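Local coordinates for protein induced by osmotic stress (Scheffersomyces stipitis, PDB 5YWN), which reduces haloketones, probably using NADPH, and belongs to the dihydroflavonol-4-reductase subfamily, at residues G26-V30 / D48-Y52; V216-L220 / S325-L330; D227-T231 / G268-L272. The protein carries 1 engineered substitution. All coordinates share one frame; numbering follows the deposited sequence.

How the contacts relate
From the N terminus, contact 1 closes first, a short loop through helix 36-46 that pairs strands 28-33 and 50-54 of the large parallel sheet. Contact 2 opens much later, on helix 211-217 and the residues just after it, and closes only near the C terminus, on helix 318-332. Both segments of contact 3 fall between these two points, so it nests within contact 2. It joins the loop before strand 234-237 to the start of helix 268-278. Contacts 2 and 3 touch, with Val-216 against Leu-271, and their centres lie about 14 Å apart. Contact 1 is separate, its centre about 29 Å from that of contact 2 and about 39 Å from that of contact 3.

Contact 1: residues G26-V30 / D48-Y52; sequences GYKVV and DDFSY
The carbonyl oxygen of Val-29 is gripped by two donors. Ser-51 N reaches Val-29 O at 3.0 Å. Water 1 donates to Val-29 O at 2.7 Å. The same water bonds to Ser-51 OG at 2.8 Å. The hydroxyl reaches it because OG stands between the backbone N and the carbonyl carbon (chi1 59°). On the preceding rung, Val-29 N donates to Asp-49 O at 3.1 Å. These are the ladder bonds of two parallel strands. Helix 36-46 connects them, making a beta-alpha-beta crossover of the Rossmann fold that holds NADP. Strand 50-54 is the outermost of its sheet on this side. Strand 28-33 bonds to strand 4-7 along its other edge. Lys-43 of the connecting helix donates to Phe-50 O. Val-29 and Phe-50 project to the same face of the sheet. There CG1 of Val-29 meets the edge of the ring, near its plane, 3.6 Å from Phe-50 CD1. Val-29 also packs on Val-22 and Leu-23 of helix 13-24, on the same face. Val-30 and Ser-51 lie on the other face, where His-71 touches both side chains. At the N-terminal end of the pair, Lys-28 and Asp-49 cross at about a right angle. The aliphatic part of the lysine passes across the carboxylate, with Lys-28 CE 3.6 Å from Asp-49 OD1. Lys-28 NZ stays 4.4 Å from Asp-49 OD1, beyond salt-bridge distance.

Contact 2: residues V216-L220 / S325-L330; sequences VNSVL and SIKQVL
Asn-217 meets Ser-325 and Val-329 where two helical segments pack. One is the last part of helix 211-217 together with the 3-10 segment 218-220. The other is helix 318-332, close to the C terminus. In this extended short-chain dehydrogenase/reductase fold, the contact joins the C-terminal helix to a helix that carries the NADP-binding Ser-212. From CB, the Asn-217 side chain turns toward helix 318-332. CG lies anti to its own carbonyl carbon (chi1 -54°), and the amide group comes nearer the partner than CB does. CG is 4.1 Å from Val-329 CG2, so a methyl of the valine rests against the amide. OD1 takes the one clear hydrogen bond between the segments. Ser-325 OG donates to Asn-217 OD1 over 2.8 Å, in the carbonyl plane and on a lone pair, at a C=O...donor angle of 110°. The serine hydroxyl is directed there by a first torsion of 178°, and Ser-325 itself is buried. Asn-217 ND2 lies 3.2 Å from the same Ser-325 OG. Ile-326 CG1 and Val-329 CG2 lie beside OD1, so the polar pair sits among aliphatic groups. Further apolar contacts adjoin it. Val-216 CG1 meets Ile-326 CD1 at 4.0 Å. One turn on, Leu-220 slides past Val-329 in the opposite direction. Ile-326 also packs on Val-275 of helix 268-278, and both Ile-326 and Leu-330 touch Phe-279. Leu-220 CD1 ends between two methyls of the C-terminal helix, 3.9 Å from Val-329 CG1 and 4.1 Å from Leu-330 CD2.

Contact 3: residues D227-T231 / G268-L272; sequences DVPAT and GQTLL
Val-228 leans on the first turn of helix 268-278, where it meets Gly-268, Gln-269 and Leu-272. In this extended short-chain dehydrogenase/reductase fold, the loop before strand 234-237 packs here on the N-terminal turn of that helix, which follows directly on strand 265-267. The two methyls of Val-228 meet different parts of the helix. CG1, anti to the valine's own N (chi1 173°), sits mainly over the backbone, 3.6 Å from Gln-269 N, though it also comes within 4.0 Å of Leu-272 CD1. CG2 lies 3.8 Å from Leu-272 CD1. The Val-228 and Leu-272 side chains cross obliquely. Val-228 and Gln-269 cross at about a right angle, and the amide oxygen of the glutamine comes beside CG2. That amide is held by other partners: its OE1 accepts from Lys-290 N, and its NE2 donates to Val-288 O and Asp-273. The ring of Pro-229 adds to the apolar patch, its CD being 4.2 Å from Leu-272 CD1. The proline also touches Leu-222. A CB on Gly-268 would point at the loop and run into Pro-229 O, so the close approach depends on the missing side chain. Gly-268 CA makes a CH...O contact of 3.3 Å with Pro-229 O, at an angle of 166° at the hydrogen. Water 2 spans both residues: it donates to Pro-229 O at 2.8 Å and accepts from Gly-268 N at 3.0 Å.

Contact 1: residues G26-V30 / D48-Y52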
loop_
_atom_site.group_PDB
_atom_site.type_symbol
_atom_site.label_atom_id
_atom_site.label_comp_id
_atom_site.label_asym_id
_atom_site.label_seq_id
_atom_site.Cartn_x
_atom_site.Cartn_y
_atom_site.Cartn_z
ATOM N N GLY A 26 7.754 -16.542 -10.644
ATOM C CA GLY A 26 7.411 -17.082 -11.921
ATOM C C GLY A 26 6.123 -16.703 -12.622
ATOM O O GLY A 26 5.876 -17.142 -13.703
ATOM N N TYR A 27 5.333 -15.852 -12.018
ATOM C CA TYR A 27 4.195 -15.264 -12.683
ATOM C C TYR A 27 4.618 -14.277 -13.732
ATOM O O TYR A 27 5.639 -13.711 -13.668
ATOM C CB TYR A 27 3.310 -14.550 -11.662
ATOM C CG TYR A 27 2.725 -15.447 -10.640
ATOM C CD1 TYR A 27 1.558 -16.105 -10.870
ATOM C CD2 TYR A 27 3.328 -15.625 -9.456
ATOM C CE1 TYR A 27 1.020 -16.953 -9.951
ATOM C CE2 TYR A 27 2.801 -16.461 -8.535
ATOM C CZ TYR A 27 1.636 -17.118 -8.797
ATOM O OH TYR A 27 1.113 -17.921 -7.901
ATOM N N LYS A 28 3.791 -14.103 -14.715
ATOM C CA LYS A 28 3.825 -12.966 -15.544
ATOM C C LYS A 28 2.971 -11.848 -14.952
ATOM O O LYS A 28 2.109 -12.088 -14.189
ATOM C CB LYS A 28 3.399 -13.309 -16.944
ATOM C CG LYS A 28 4.483 -13.873 -17.808
ATOM C CD LYS A 28 3.900 -14.206 -19.144
ATOM C CE LYS A 28 4.903 -14.659 -20.158
ATOM N NZ LYS A 28 4.855 -16.114 -20.366
ATOM N N VAL A 29 3.237 -10.635 -15.372
ATOM C CA VAL A 29 2.553 -9.488 -14.908
ATOM C C VAL A 29 2.043 -8.596 -16.020
ATOM O O VAL A 29 2.688 -8.377 -16.953
ATOM C CB VAL A 29 3.441 -8.670 -13.914
ATOM C CG1 VAL A 29 2.878 -7.316 -13.621
ATOM C CG2 VAL A 29 3.674 -9.442 -12.650
ATOM N N VAL A 30 0.878 -8.052 -15.821
ATOM C CA VAL A 30 0.385 -6.984 -16.634
ATOM C C VAL A 30 0.016 -5.825 -15.756
ATOM O O VAL A 30 -0.810 -5.948 -14.917
ATOM C CB VAL A 30 -0.852 -7.449 -17.420
ATOM C CG1 VAL A 30 -1.365 -6.400 -18.361
ATOM C CG2 VAL A 30 -0.630 -8.770 -18.100
ATOM N N ASP A 48 10.973 -8.948 -19.826
ATOM C CA ASP A 48 10.111 -9.612 -20.769
ATOM C C ASP A 48 8.783 -10.141 -20.236
ATOM O O ASP A 48 7.848 -10.243 -20.955
ATOM C CB ASP A 48 10.877 -10.681 -21.515
ATOM C CG ASP A 48 11.991 -10.116 -22.365
ATOM O OD1 ASP A 48 11.967 -8.966 -22.792
ATOM O OD2 ASP A 48 12.915 -10.853 -22.591
ATOM N N ASP A 49 8.758 -10.507 -18.973
ATOM C CA ASP A 49 7.587 -11.074 -18.344
ATOM C C ASP A 49 6.625 -9.994 -17.838
ATOM O O ASP A 49 5.650 -10.270 -17.232
ATOM C CB ASP A 49 7.979 -12.066 -17.272
ATOM C CG ASP A 49 8.420 -13.390 -17.834
ATOM O OD1 ASP A 49 8.209 -13.650 -19.027
ATOM O OD2 ASP A 49 8.962 -14.184 -17.071
ATOM N N PHE A 50 6.940 -8.765 -18.129
ATOM C CA PHE A 50 6.110 -7.668 -17.770
ATOM C C PHE A 50 5.518 -6.961 -18.976
ATOM O O PHE A 50 6.217 -6.549 -19.844
ATOM C CB PHE A 50 6.872 -6.630 -16.968
ATOM C CG PHE A 50 6.066 -5.413 -16.639
ATOM C CD1 PHE A 50 5.246 -5.400 -15.562
ATOM C CD2 PHE A 50 6.115 -4.316 -17.419
ATOM C CE1 PHE A 50 4.495 -4.314 -15.255
ATOM C CE2 PHE A 50 5.349 -3.215 -17.134
ATOM C CZ PHE A 50 4.544 -3.209 -16.039
ATOM N N SER A 51 4.230 -6.770 -18.966
ATOM C CA SER A 51 3.585 -5.950 -19.946
ATOM C C SER A 51 2.617 -4.951 -19.324
ATOM O O SER A 51 2.290 -5.079 -18.215
ATOM C CB SER A 51 2.994 -6.762 -21.071
ATOM O OG SER A 51 2.075 -7.673 -20.648
ATOM N N TYR A 52 2.257 -3.928 -20.063
ATOM C CA TYR A 52 1.440 -2.868 -19.562
ATOM C C TYR A 52 0.299 -2.469 -20.487
ATOM O O TYR A 52 0.355 -2.684 -21.666
ATOM C CB TYR A 52 2.288 -1.641 -19.222
ATOM C CG TYR A 52 2.939 -0.975 -20.401
ATOM C CD1 TYR A 52 4.123 -1.422 -20.896
ATOM C CD2 TYR A 52 2.361 0.075 -21.011
ATOM C CE1 TYR A 52 4.703 -0.831 -21.964
ATOM C CE2 TYR A 52 2.927 0.656 -22.075
ATOM C CZ TYR A 52 4.097 0.199 -22.532
ATOM O OH TYR A 52 4.620 0.801 -23.574
HETATM O O HOH W 1 2.823 -9.942 -19.187
#

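Contact 2: residues V216-L220 / S325-L330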
loop_
_atom_site.group_PDB
_atom_site.type_symbol
_atom_site.label_atom_id
_atom_site.label_comp_id
_atom_site.label_asym_id
_atom_site.label_seq_id
_atom_site.Cartn_x
_atom_site.Cartn_y
_atom_site.Cartn_z
ATOM N N VAL A 216 10.480 8.000 6.664
ATOM C CA VAL A 216 11.813 7.572 6.997
ATOM C C VAL A 216 12.917 8.425 6.330
ATOM O O VAL A 216 13.758 8.951 6.985
ATOM C CB VAL A 216 12.029 6.083 6.664
ATOM C CG1 VAL A 216 13.471 5.673 6.781
ATOM C CG2 VAL A 216 11.198 5.199 7.540
ATOM N N ASN A 217 12.880 8.515 5.029
ATOM C CA ASN A 217 13.947 9.089 4.251
ATOM C C ASN A 217 14.239 10.589 4.432
ATOM O O ASN A 217 15.341 11.021 4.286
ATOM C CB ASN A 217 13.841 8.646 2.814
ATOM C CG ASN A 217 13.779 7.147 2.695
ATOM O OD1 ASN A 217 14.462 6.452 3.370
ATOM N ND2 ASN A 217 12.975 6.674 1.829
ATOM N N SER A 218 13.244 11.324 4.853
ATOM C CA SER A 218 13.354 12.706 5.162
ATOM C C SER A 218 14.319 13.005 6.332
ATOM O O SER A 218 14.779 14.080 6.454
ATOM C CB SER A 218 11.984 13.283 5.455
ATOM O OG SER A 218 11.461 12.755 6.624
ATOM N N VAL A 219 14.622 12.015 7.138
ATOM C CA VAL A 219 15.488 12.221 8.260
ATOM C C VAL A 219 16.850 12.701 7.805
ATOM O O VAL A 219 17.488 13.360 8.492
ATOM C CB VAL A 219 15.657 11.009 9.184
ATOM C CG1 VAL A 219 14.361 10.404 9.541
ATOM C CG2 VAL A 219 16.574 9.979 8.600
ATOM N N LEU A 220 17.239 12.308 6.622
ATOM C CA LEU A 220 18.471 12.680 5.996
ATOM C C LEU A 220 18.541 14.180 5.714
ATOM O O LEU A 220 19.569 14.715 5.588
ATOM C CB LEU A 220 18.696 11.867 4.738
ATOM C CG LEU A 220 18.787 10.360 4.913
ATOM C CD1 LEU A 220 19.270 9.660 3.666
ATOM C CD2 LEU A 220 19.686 10.030 6.064
ATOM N N SER A 325 16.056 0.970 3.788
ATOM C CA SER A 325 15.577 2.103 3.048
ATOM C C SER A 325 16.656 3.192 2.879
ATOM O O SER A 325 16.849 3.700 1.831
ATOM C CB SER A 325 14.264 2.627 3.652
ATOM O OG SER A 325 13.772 3.750 3.002
ATOM N N ILE A 326 17.349 3.496 3.964
ATOM C CA ILE A 326 18.433 4.444 3.981
ATOM C C ILE A 326 19.655 4.039 3.178
ATOM O O ILE A 326 20.191 4.836 2.511
ATOM C CB ILE A 326 18.778 4.881 5.405
ATOM C CG1 ILE A 326 17.649 5.727 5.945
ATOM C CG2 ILE A 326 20.046 5.702 5.456
ATOM C CD1 ILE A 326 17.406 5.536 7.366
ATOM N N LYS A 327 20.037 2.784 3.255
ATOM C CA LYS A 327 21.172 2.270 2.516
ATOM C C LYS A 327 20.921 2.503 1.052
ATOM O O LYS A 327 21.776 2.939 0.388
ATOM C CB LYS A 327 21.360 0.792 2.731
ATOM C CG LYS A 327 22.268 0.469 3.858
ATOM C CD LYS A 327 22.541 -1.011 4.069
ATOM C CE LYS A 327 23.326 -1.230 5.346
ATOM N NZ LYS A 327 23.020 -2.505 6.062
ATOM N N GLN A 328 19.703 2.267 0.589
ATOM C CA GLN A 328 19.388 2.519 -0.782
ATOM C C GLN A 328 19.527 3.967 -1.201
ATOM O O GLN A 328 20.052 4.232 -2.223
ATOM C CB GLN A 328 17.998 2.041 -1.120
ATOM C CG GLN A 328 17.640 2.193 -2.573
ATOM C CD GLN A 328 16.340 1.549 -2.932
ATOM O OE1 GLN A 328 15.341 1.827 -2.350
ATOM N NE2 GLN A 328 16.372 0.694 -3.914
ATOM N N VAL A 329 19.023 4.881 -0.411
ATOM C CA VAL A 329 19.104 6.268 -0.735
ATOM C C VAL A 329 20.569 6.734 -0.762
ATOM O O VAL A 329 20.947 7.476 -1.590
ATOM C CB VAL A 329 18.244 7.144 0.185
ATOM C CG1 VAL A 329 18.551 8.620 -0.046
ATOM C CG2 VAL A 329 16.781 6.852 -0.027
ATOM N N LEU A 330 21.355 6.254 0.160
ATOM C CA LEU A 330 22.771 6.565 0.174
ATOM C C LEU A 330 23.482 6.017 -1.062
ATOM O O LEU A 330 24.258 6.689 -1.648
ATOM C CB LEU A 330 23.446 6.107 1.441
ATOM C CG LEU A 330 22.985 6.743 2.720
ATOM C CD1 LEU A 330 23.721 6.265 3.912
ATOM C CD2 LEU A 330 23.025 8.219 2.658
#

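Contact 3: residues D227-T231 / G268-L272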
loop_
_atom_site.group_PDB
_atom_site.type_symbol
_atom_site.label_atom_id
_atom_site.label_comp_id
_atom_site.label_asym_id
_atom_site.label_seq_id
_atom_site.Cartn_x
_atom_site.Cartn_y
_atom_site.Cartn_z
ATOM N N ASP A 227 14.598 19.941 15.365
ATOM C CA ASP A 227 13.865 19.154 16.330
ATOM C C ASP A 227 13.775 17.679 15.905
ATOM O O ASP A 227 13.885 17.349 14.767
ATOM C CB ASP A 227 12.480 19.713 16.524
ATOM C CG ASP A 227 12.462 21.076 17.252
ATOM O OD1 ASP A 227 13.309 21.354 18.109
ATOM O OD2 ASP A 227 11.566 21.876 16.999
ATOM N N VAL A 228 13.565 16.822 16.865
ATOM C CA VAL A 228 13.238 15.467 16.587
ATOM C C VAL A 228 11.919 15.463 15.824
ATOM O O VAL A 228 11.009 16.121 16.201
ATOM C CB VAL A 228 13.050 14.682 17.887
ATOM C CG1 VAL A 228 12.534 13.286 17.621
ATOM C CG2 VAL A 228 14.320 14.656 18.717
ATOM N N PRO A 229 11.792 14.681 14.779
ATOM C CA PRO A 229 10.528 14.640 14.055
ATOM C C PRO A 229 9.416 14.163 14.931
ATOM O O PRO A 229 9.660 13.399 15.760
ATOM C CB PRO A 229 10.774 13.626 12.978
ATOM C CG PRO A 229 12.211 13.685 12.763
ATOM C CD PRO A 229 12.815 13.902 14.101
ATOM N N ALA A 230 8.218 14.689 14.753
ATOM C CA ALA A 230 7.045 14.291 15.531
ATOM C C ALA A 230 6.251 13.138 14.919
ATOM O O ALA A 230 5.286 12.690 15.449
ATOM C CB ALA A 230 6.148 15.468 15.810
ATOM N N THR A 231 6.740 12.643 13.826
ATOM C CA THR A 231 6.139 11.571 13.127
ATOM C C THR A 231 5.981 10.380 14.063
ATOM O O THR A 231 6.844 10.106 14.841
ATOM C CB THR A 231 7.029 11.186 11.925
ATOM O OG1 THR A 231 8.123 10.394 12.340
ATOM C CG2 THR A 231 7.621 12.393 11.266
ATOM N N GLY A 268 9.519 9.590 16.111
ATOM C CA GLY A 268 10.677 10.260 15.604
ATOM C C GLY A 268 11.964 9.905 16.335
ATOM O O GLY A 268 12.967 9.836 15.751
ATOM N N GLN A 269 11.889 9.700 17.631
ATOM C CA GLN A 269 13.027 9.250 18.393
ATOM C C GLN A 269 13.497 7.859 18.007
ATOM O O GLN A 269 14.638 7.652 17.864
ATOM C CB GLN A 269 12.798 9.354 19.884
ATOM C CG GLN A 269 14.044 9.209 20.695
ATOM C CD GLN A 269 15.015 10.333 20.513
ATOM O OE1 GLN A 269 14.721 11.452 20.805
ATOM N NE2 GLN A 269 16.154 10.021 20.006
ATOM N N THR A 270 12.559 6.961 17.785
ATOM C CA THR A 270 12.845 5.624 17.352
ATOM C C THR A 270 13.611 5.670 16.017
ATOM O O THR A 270 14.600 5.029 15.868
ATOM C CB THR A 270 11.548 4.816 17.096
ATOM O OG1 THR A 270 10.564 5.138 18.044
ATOM C CG2 THR A 270 11.837 3.357 17.176
ATOM N N LEU A 271 13.141 6.497 15.106
ATOM C CA LEU A 271 13.738 6.688 13.828
ATOM C C LEU A 271 15.165 7.257 13.889
ATOM O O LEU A 271 16.050 6.717 13.319
ATOM C CB LEU A 271 12.854 7.610 13.021
ATOM C CG LEU A 271 13.376 8.109 11.709
ATOM C CD1 LEU A 271 13.826 7.017 10.773
ATOM C CD2 LEU A 271 12.499 9.128 11.024
ATOM N N LEU A 272 15.341 8.302 14.650
ATOM C CA LEU A 272 16.622 8.922 14.863
ATOM C C LEU A 272 17.631 7.954 15.494
ATOM O O LEU A 272 18.739 7.892 15.098
ATOM C CB LEU A 272 16.443 10.098 15.776
ATOM C CG LEU A 272 16.275 11.478 15.186
ATOM C CD1 LEU A 272 16.196 12.544 16.244
ATOM C CD2 LEU A 272 17.364 11.785 14.201
HETATM O O HOH W 2 8.068 11.884 17.470
#